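Local coordinates for protein endonuclease MutS2 (Deinococcus radiodurans, PDB 4OD6) that probably senses collided ribosomes and splits them into subunits using ATP, and has endonuclease activity; this chain is its C-terminal Smr domain, at residues N12-R17 and E26-A31. Residues are numbered along the deposited sequence; the frame is centred on the assembly and turned at random. Where two conformers were deposited one is given.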
# COMPACT_ATOMS: atom_id res chain seq x y z
N ASN A 12 -1.84 -9.70 5.38
CA ASN A 12 -1.02 -8.74 4.63
C ASN A 12 -1.60 -7.31 4.66
O ASN A 12 -1.57 -6.62 3.65
CB ASN A 12 -0.78 -9.24 3.19
CG ASN A 12 0.21 -10.39 3.11
OD1 ASN A 12 1.36 -10.28 3.48
ND2 ASN A 12 -0.28 -11.51 2.69
N GLU A 13 -2.09 -6.87 5.81
CA GLU A 13 -2.54 -5.48 6.00
C GLU A 13 -1.38 -4.75 6.62
O GLU A 13 -0.84 -5.13 7.65
CB GLU A 13 -3.75 -5.30 6.92
CG GLU A 13 -5.07 -5.59 6.27
CD GLU A 13 -6.25 -5.08 7.08
OE1 GLU A 13 -6.16 -5.13 8.29
OE2 GLU A 13 -7.20 -4.66 6.45
N LEU A 14 -1.05 -3.65 5.99
CA LEU A 14 -0.01 -2.76 6.44
C LEU A 14 -0.63 -1.49 6.99
O LEU A 14 -1.27 -0.81 6.29
CB LEU A 14 0.92 -2.43 5.27
CG LEU A 14 2.12 -1.56 5.57
CD1 LEU A 14 3.08 -2.22 6.56
CD2 LEU A 14 2.82 -1.18 4.27
N GLN A 15 -0.40 -1.19 8.26
CA GLN A 15 -1.03 -0.06 8.95
C GLN A 15 -0.12 1.15 8.92
O GLN A 15 0.88 1.22 9.58
CB GLN A 15 -1.36 -0.47 10.40
CG GLN A 15 -2.27 -1.67 10.53
CD GLN A 15 -3.68 -1.39 10.13
OE1 GLN A 15 -4.11 -0.25 10.01
NE2 GLN A 15 -4.42 -2.45 9.93
N LEU A 16 -0.48 2.11 8.11
CA LEU A 16 0.38 3.28 7.91
C LEU A 16 -0.37 4.59 8.47
O LEU A 16 0.25 5.64 8.43
CB LEU A 16 0.66 3.51 6.45
CG LEU A 16 1.43 2.37 5.78
CD1 LEU A 16 1.77 2.66 4.33
CD2 LEU A 16 2.68 2.02 6.54
N ARG A 17 -1.59 4.56 8.97
CA ARG A 17 -2.24 5.78 9.43
C ARG A 17 -1.44 6.43 10.53
O ARG A 17 -0.85 5.80 11.32
CB ARG A 17 -3.64 5.46 9.95
CG ARG A 17 -4.66 5.00 8.92
CD ARG A 17 -5.90 4.47 9.61
NE ARG A 17 -5.78 3.11 10.02
CZ ARG A 17 -6.82 2.32 10.27
NH1 ARG A 17 -8.05 2.80 10.08
NH2 ARG A 17 -6.66 1.04 10.63
N GLU A 26 8.75 4.64 3.46
CA GLU A 26 9.79 3.70 3.87
C GLU A 26 9.19 2.33 4.28
O GLU A 26 9.68 1.27 3.92
CB GLU A 26 10.56 4.27 5.07
CG GLU A 26 11.59 3.31 5.65
CD GLU A 26 12.13 3.75 6.99
OE1 GLU A 26 11.85 4.87 7.45
OE2 GLU A 26 12.79 2.92 7.60
N GLU A 27 8.13 2.37 5.05
CA GLU A 27 7.45 1.15 5.48
C GLU A 27 6.84 0.40 4.30
O GLU A 27 6.92 -0.79 4.22
CB GLU A 27 6.41 1.45 6.55
CG GLU A 27 6.99 1.93 7.87
CD GLU A 27 8.04 1.02 8.46
OE1 GLU A 27 7.75 -0.16 8.53
OE2 GLU A 27 9.11 1.55 8.80
N LEU A 28 6.22 1.15 3.40
CA LEU A 28 5.60 0.53 2.24
C LEU A 28 6.66 -0.15 1.36
O LEU A 28 6.47 -1.28 0.93
CB LEU A 28 4.81 1.57 1.44
CG LEU A 28 4.16 1.07 0.15
CD1 LEU A 28 3.23 -0.11 0.42
CD2 LEU A 28 3.39 2.20 -0.53
N ARG A 29 7.77 0.52 1.15
CA ARG A 29 8.84 -0.02 0.32
C ARG A 29 9.38 -1.32 0.94
O ARG A 29 9.59 -2.28 0.24
CB ARG A 29 9.94 1.04 0.18
CG ARG A 29 11.15 0.58 -0.59
CD ARG A 29 12.07 1.75 -0.79
NE ARG A 29 13.23 1.40 -1.57
CZ ARG A 29 13.19 1.07 -2.84
NH1 ARG A 29 12.06 1.11 -3.53
NH2 ARG A 29 14.33 0.78 -3.44
N ALA A 30 9.60 -1.34 2.26
CA ALA A 30 10.06 -2.54 2.97
C ALA A 30 9.04 -3.66 2.90
O ALA A 30 9.38 -4.79 2.71
CB ALA A 30 10.36 -2.19 4.44
N ALA A 31 7.77 -3.32 3.06
CA ALA A 31 6.71 -4.33 3.02
C ALA A 31 6.61 -4.97 1.67
O ALA A 31 6.36 -6.14 1.57
CB ALA A 31 5.38 -3.74 3.45
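Strand 13-15 and the helical segment 26-31 run nearly antiparallel, at 158°, with their axes 9.8 Å apart at closest approach. They belong to the first two elements of a beta-alpha-beta unit of the Smr domain: the chain leaves the strand, turns back through helix 21-38 and returns as strand 43-46, which pairs in parallel with 13-15 through backbone hydrogen bonds of Leu-14 with Arg-44 and Val-46 and of Leu-16 with Val-46. Strand 13-15 is an outermost strand of the sheet within this chain, the helix packs against one face of the sheet at that edge, and the contact between the two segments is apolar, without a hydrogen bond across it.

Leu-14 carries most of it. With CG anti to the backbone N (chi1 -177°), its branch reaches tip first onto the helix, and CD2 rests against two residues three positions apart, 3.8 Å from Leu-28 CA and 3.7 Å from Ala-31 CB. Leu-16, beyond the strand, takes the other setting, CG beside its own backbone N (chi1 -63°), and sends its two methyls to different neighbours: CD1 lies a looser 4.3 Å from Leu-28 CB, while CD2 turns toward Glu-27. Leu-28 continues inward to Val-45, Leu-58 and Leu-62, so the leucines join this edge to the core shared with helix 53-62. Gln-15, on the face of the strand turned from the helix, accepts at OE1 a 2.9 Å hydrogen bond from Arg-17 NH2, the donor lying above the carbonyl plane. Glu-27 meets Leu-16 through its aliphatic root, the two side chains crossing obliquely, with Glu-27 CB 3.8 Å from Leu-16 CD2.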